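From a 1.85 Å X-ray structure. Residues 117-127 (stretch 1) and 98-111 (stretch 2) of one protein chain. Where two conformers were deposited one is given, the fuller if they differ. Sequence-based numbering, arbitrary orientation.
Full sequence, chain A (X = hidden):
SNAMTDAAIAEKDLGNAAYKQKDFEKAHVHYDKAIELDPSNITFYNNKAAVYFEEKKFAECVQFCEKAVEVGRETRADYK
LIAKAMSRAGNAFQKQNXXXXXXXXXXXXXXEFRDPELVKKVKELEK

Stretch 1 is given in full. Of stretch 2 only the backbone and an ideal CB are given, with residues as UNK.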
# COMPACT_ATOMS: atom_id res chain seq x y z
N GLU A 117 13.69 -6.03 10.96
CA GLU A 117 13.59 -7.30 10.22
C GLU A 117 13.94 -7.09 8.73
O GLU A 117 14.61 -7.88 8.10
CB GLU A 117 12.17 -7.83 10.33
CG GLU A 117 11.86 -8.51 11.66
CD GLU A 117 10.56 -9.29 11.60
OE1 GLU A 117 9.46 -8.66 11.64
OE2 GLU A 117 10.64 -10.55 11.52
N LEU A 118 13.46 -6.00 8.18
CA LEU A 118 13.74 -5.72 6.75
C LEU A 118 15.21 -5.47 6.53
O LEU A 118 15.73 -5.83 5.50
CB LEU A 118 12.91 -4.51 6.25
CG LEU A 118 12.90 -4.20 4.75
CD1 LEU A 118 12.67 -5.47 3.93
CD2 LEU A 118 11.90 -3.05 4.43
N VAL A 119 15.88 -4.83 7.50
CA VAL A 119 17.33 -4.61 7.36
C VAL A 119 18.04 -5.92 7.13
O VAL A 119 18.95 -6.02 6.32
CB VAL A 119 17.96 -3.88 8.61
CG1 VAL A 119 19.48 -3.84 8.50
CG2 VAL A 119 17.39 -2.46 8.77
N LYS A 120 17.61 -6.95 7.87
CA LYS A 120 18.24 -8.24 7.77
C LYS A 120 17.89 -8.93 6.45
O LYS A 120 18.79 -9.48 5.76
CB LYS A 120 17.83 -9.11 8.96
CG LYS A 120 18.42 -8.67 10.31
CD LYS A 120 18.17 -9.71 11.41
CE LYS A 120 18.48 -9.18 12.82
NZ LYS A 120 18.34 -10.26 13.80
N LYS A 121 16.62 -8.82 6.10
CA LYS A 121 16.11 -9.37 4.84
C LYS A 121 16.86 -8.80 3.62
O LYS A 121 17.21 -9.53 2.71
CB LYS A 121 14.61 -9.11 4.71
CG LYS A 121 14.07 -9.30 3.27
CD LYS A 121 12.57 -9.55 3.20
CE LYS A 121 12.11 -9.53 1.77
NZ LYS A 121 10.71 -9.95 1.67
N VAL A 122 17.10 -7.50 3.62
CA VAL A 122 17.81 -6.87 2.49
C VAL A 122 19.28 -7.28 2.39
O VAL A 122 19.79 -7.47 1.29
CB VAL A 122 17.68 -5.35 2.56
CG1 VAL A 122 18.57 -4.71 1.53
CG2 VAL A 122 16.21 -4.97 2.35
N LYS A 123 19.95 -7.37 3.54
CA LYS A 123 21.31 -7.88 3.55
C LYS A 123 21.34 -9.30 2.93
O LYS A 123 22.18 -9.55 2.06
CB LYS A 123 21.92 -7.80 4.94
CG LYS A 123 22.58 -6.43 5.24
CD LYS A 123 22.58 -6.06 6.73
CE LYS A 123 22.78 -4.56 7.01
NZ LYS A 123 22.99 -4.29 8.46
N GLU A 124 20.40 -10.18 3.31
CA GLU A 124 20.31 -11.52 2.76
C GLU A 124 20.10 -11.48 1.28
O GLU A 124 20.70 -12.26 0.56
CB GLU A 124 19.18 -12.34 3.38
CG GLU A 124 19.40 -12.70 4.84
CD GLU A 124 20.76 -13.32 5.02
OE1 GLU A 124 21.04 -14.35 4.36
OE2 GLU A 124 21.57 -12.75 5.77
N LEU A 125 19.25 -10.59 0.80
CA LEU A 125 18.95 -10.49 -0.64
C LEU A 125 20.13 -9.96 -1.45
O LEU A 125 20.20 -10.20 -2.66
CB LEU A 125 17.74 -9.56 -0.92
CG LEU A 125 16.32 -10.03 -0.52
CD1 LEU A 125 15.23 -8.98 -0.77
CD2 LEU A 125 16.03 -11.32 -1.28
N GLU A 126 20.98 -9.17 -0.81
CA GLU A 126 22.14 -8.62 -1.48
C GLU A 126 23.39 -9.53 -1.39
O GLU A 126 24.39 -9.24 -2.03
CB GLU A 126 22.48 -7.25 -0.88
CG GLU A 126 21.40 -6.23 -1.11
CD GLU A 126 21.76 -4.88 -0.54
OE1 GLU A 126 22.33 -4.80 0.57
OE2 GLU A 126 21.48 -3.88 -1.22
N LYS A 127 23.34 -10.59 -0.58
CA LYS A 127 24.46 -11.57 -0.47
C LYS A 127 24.92 -12.09 -1.83
O LYS A 127 24.11 -12.34 -2.74
CB LYS A 127 24.10 -12.78 0.39
CG LYS A 127 24.32 -12.57 1.87
CD LYS A 127 24.36 -13.90 2.61
CE LYS A 127 24.34 -13.70 4.11
NZ LYS A 127 24.90 -12.38 4.53
OXT LYS A 127 26.13 -12.27 -2.00
N UNK A 98 11.70 -9.85 -9.71
CA UNK A 98 12.45 -8.63 -10.10
C UNK A 98 13.20 -8.15 -8.87
O UNK A 98 12.76 -7.24 -8.17
CB UNK A 98 11.53 -7.54 -10.64
N UNK A 99 14.38 -8.73 -8.67
CA UNK A 99 15.15 -8.41 -7.46
C UNK A 99 15.66 -7.02 -7.52
O UNK A 99 15.78 -6.35 -6.52
CB UNK A 99 16.32 -9.38 -7.27
N UNK A 100 16.04 -6.58 -8.72
CA UNK A 100 16.62 -5.25 -8.85
C UNK A 100 15.66 -4.17 -8.28
O UNK A 100 16.03 -3.35 -7.39
CB UNK A 100 16.94 -4.96 -10.32
N UNK A 101 14.43 -4.23 -8.77
CA UNK A 101 13.36 -3.30 -8.36
C UNK A 101 12.94 -3.54 -6.90
O UNK A 101 12.77 -2.57 -6.18
CB UNK A 101 12.15 -3.45 -9.28
N UNK A 102 12.87 -4.81 -6.48
CA UNK A 102 12.53 -5.15 -5.11
C UNK A 102 13.50 -4.45 -4.19
O UNK A 102 13.08 -3.80 -3.22
CB UNK A 102 12.55 -6.66 -4.88
N UNK A 103 14.80 -4.65 -4.41
CA UNK A 103 15.82 -4.06 -3.54
C UNK A 103 15.81 -2.50 -3.63
O UNK A 103 15.99 -1.82 -2.60
CB UNK A 103 17.20 -4.61 -3.92
N UNK A 104 15.55 -1.94 -4.78
CA UNK A 104 15.41 -0.45 -4.87
C UNK A 104 14.33 0.01 -3.88
O UNK A 104 14.56 0.99 -3.15
CB UNK A 104 15.05 -0.01 -6.29
N UNK A 105 13.20 -0.71 -3.83
CA UNK A 105 12.07 -0.29 -3.04
C UNK A 105 12.34 -0.54 -1.53
O UNK A 105 11.99 0.27 -0.70
CB UNK A 105 10.81 -1.03 -3.50
N UNK A 106 12.94 -1.67 -1.21
CA UNK A 106 13.27 -2.01 0.16
C UNK A 106 14.23 -0.98 0.77
O UNK A 106 14.12 -0.61 1.91
CB UNK A 106 13.88 -3.41 0.22
N UNK A 107 15.25 -0.58 0.03
CA UNK A 107 16.13 0.47 0.46
C UNK A 107 15.45 1.81 0.69
O UNK A 107 15.73 2.45 1.72
CB UNK A 107 17.25 0.64 -0.57
N UNK A 108 14.56 2.25 -0.24
CA UNK A 108 13.61 3.35 0.04
C UNK A 108 12.83 3.21 1.32
O UNK A 108 12.85 4.12 2.18
CB UNK A 108 12.61 3.47 -1.11
N UNK A 109 12.28 2.02 1.54
CA UNK A 109 11.49 1.82 2.65
C UNK A 109 12.29 1.95 3.93
O UNK A 109 11.83 2.56 4.88
CB UNK A 109 10.80 0.46 2.55
N UNK A 110 13.48 1.36 3.97
CA UNK A 110 14.28 1.39 5.17
C UNK A 110 14.73 2.81 5.48
O UNK A 110 14.90 3.20 6.64
CB UNK A 110 15.49 0.46 5.03
N UNK A 111 14.98 3.57 4.46
CA UNK A 111 15.41 4.96 4.66
C UNK A 111 14.22 5.78 5.18
O UNK A 111 14.38 6.76 5.90
CB UNK A 111 15.96 5.56 3.36

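Residues 99-111 form a helix running nearly antiparallel to that of stretch 1 (151°, axes 10.3 Å apart at closest approach). At about 3.6 residues per turn, its facing positions recur every three or four residues.

Position 98 lies just before the helix. Free amides in the first turn favour an acceptor: Ser, Thr, Asp or Asn. It is Asp 98, whose OD1 accepts from the N of position 101 at 3.1 Å, capping the helix.

Position 99 points toward stretch 1, but nothing lies within 5.5 Å of its ideal CB. A long apolar chain could reach Leu 125; Leu, Met or Ile would serve. Leu 99 spans the gap, its CD1 3.9 Å from CD2 of Leu 125.

Positions 100 and 101, out of reach, are Ser 100 and Leu 101.

At 102 the CB points toward stretch 1, 5.4 Å from CD1 of Leu 125. Small or modest apolar residues are plausible. Ala 102 stops short of contact.

Position 103 faces Leu 125 and the carboxylate of Glu 126, so a compact aliphatic or a polar residue could suit. Val 103 takes the apolar option, placing CG2 4.3 Å from CB of Leu 125.

Positions 104 and 105, unconstrained by stretch 1, are Gln 104 and Trp 105.

Position 106 points into a hollow bounded by Leu 118, Lys 121, Val 122 and Leu 125; its ideal CB is already 3.5 Å from CG2 of Val 122. A large apolar chain, Leu, Met or Phe, could fill it. Phe 106 enters as a knob: CD1 of Leu 118 lies over one ring face, 4.1 Å from the centroid, and CD1 of Leu 125 comes within 3.6 Å of CE2 of Phe 106.

Position 107 points sideways, yet the carboxylate of Glu 126 is accessible to a long donor such as Lys, Arg, Gln or His. His 107 donates from NE2 to OE2 of Glu 126 at 2.7 Å, nearly straight at 171°. CG1 of Val 122 packs over a face of the same ring.

Position 108, out of reach, is Arg 108.

At 109 the CB is 4.1 Å from CD2 of Leu 118, favouring something small: Ala, Ser or Cys. Ser 109 brings OG to 3.8 Å from that CD2, with its hydrogen bonding satisfied elsewhere in the structure.

Position 110 faces Leu 118, Val 119 and Val 122, an aliphatic surface suited to Leu, Ile or Met. Leu 110 sets CD2 3.7 Å from both CB of Leu 118 and CG2 of Val 119.

Position 111, out of reach, is Ser 111.

Stretch 2 (98-111) DLSLAVQWFHRSLS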
# COMPACT_ATOMS: atom_id res chain seq x y z
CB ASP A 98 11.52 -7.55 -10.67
CG ASP A 98 12.26 -6.47 -11.44
OD1 ASP A 98 13.39 -6.19 -11.00
OD2 ASP A 98 11.77 -5.94 -12.51
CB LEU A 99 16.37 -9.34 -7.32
CG LEU A 99 17.06 -9.30 -5.93
CD1 LEU A 99 16.14 -9.98 -4.93
CD2 LEU A 99 18.46 -9.95 -5.93
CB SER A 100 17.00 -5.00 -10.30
OG SER A 100 18.09 -5.81 -10.70
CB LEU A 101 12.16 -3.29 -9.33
CG LEU A 101 12.12 -2.12 -10.36
CD1 LEU A 101 11.77 -0.78 -9.64
CD2 LEU A 101 13.43 -1.99 -11.14
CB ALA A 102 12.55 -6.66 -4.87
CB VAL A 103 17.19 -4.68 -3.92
CG1 VAL A 103 18.36 -3.91 -3.35
CG2 VAL A 103 17.19 -6.16 -3.45
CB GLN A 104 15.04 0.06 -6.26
CG GLN A 104 16.21 0.27 -7.22
CD GLN A 104 15.75 0.54 -8.65
OE1 GLN A 104 14.77 1.26 -8.86
NE2 GLN A 104 16.48 -0.03 -9.63
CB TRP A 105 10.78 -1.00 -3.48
CG TRP A 105 10.09 -0.29 -4.59
CD1 TRP A 105 10.18 -0.51 -5.95
CD2 TRP A 105 9.19 0.82 -4.44
NE1 TRP A 105 9.44 0.42 -6.66
CE2 TRP A 105 8.81 1.25 -5.79
CE3 TRP A 105 8.73 1.54 -3.36
CZ2 TRP A 105 7.90 2.28 -6.00
CZ3 TRP A 105 7.77 2.52 -3.56
CH2 TRP A 105 7.38 2.91 -4.85
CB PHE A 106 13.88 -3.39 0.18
CG PHE A 106 12.88 -4.53 -0.01
CD1 PHE A 106 11.60 -4.48 0.50
CD2 PHE A 106 13.26 -5.69 -0.65
CE1 PHE A 106 10.70 -5.59 0.39
CE2 PHE A 106 12.35 -6.78 -0.80
CZ PHE A 106 11.08 -6.71 -0.26
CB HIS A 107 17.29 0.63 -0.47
CG HIS A 107 18.41 -0.32 -0.17
ND1 HIS A 107 19.05 -0.33 1.03
CD2 HIS A 107 19.00 -1.30 -0.95
CE1 HIS A 107 20.07 -1.26 0.99
NE2 HIS A 107 20.01 -1.87 -0.20
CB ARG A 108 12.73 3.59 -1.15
CG ARG A 108 13.54 4.26 -2.28
CD ARG A 108 12.81 4.36 -3.58
NE ARG A 108 11.82 5.45 -3.49
CZ ARG A 108 10.67 5.48 -4.17
NH1 ARG A 108 10.38 4.53 -5.04
NH2 ARG A 108 9.80 6.49 -4.02
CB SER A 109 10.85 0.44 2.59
OG SER A 109 10.10 0.24 3.77
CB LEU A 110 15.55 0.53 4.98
CG LEU A 110 15.28 -0.95 5.01
CD1 LEU A 110 16.56 -1.72 4.72
CD2 LEU A 110 14.74 -1.29 6.43
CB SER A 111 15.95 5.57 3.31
OG SER A 111 17.20 5.04 2.88
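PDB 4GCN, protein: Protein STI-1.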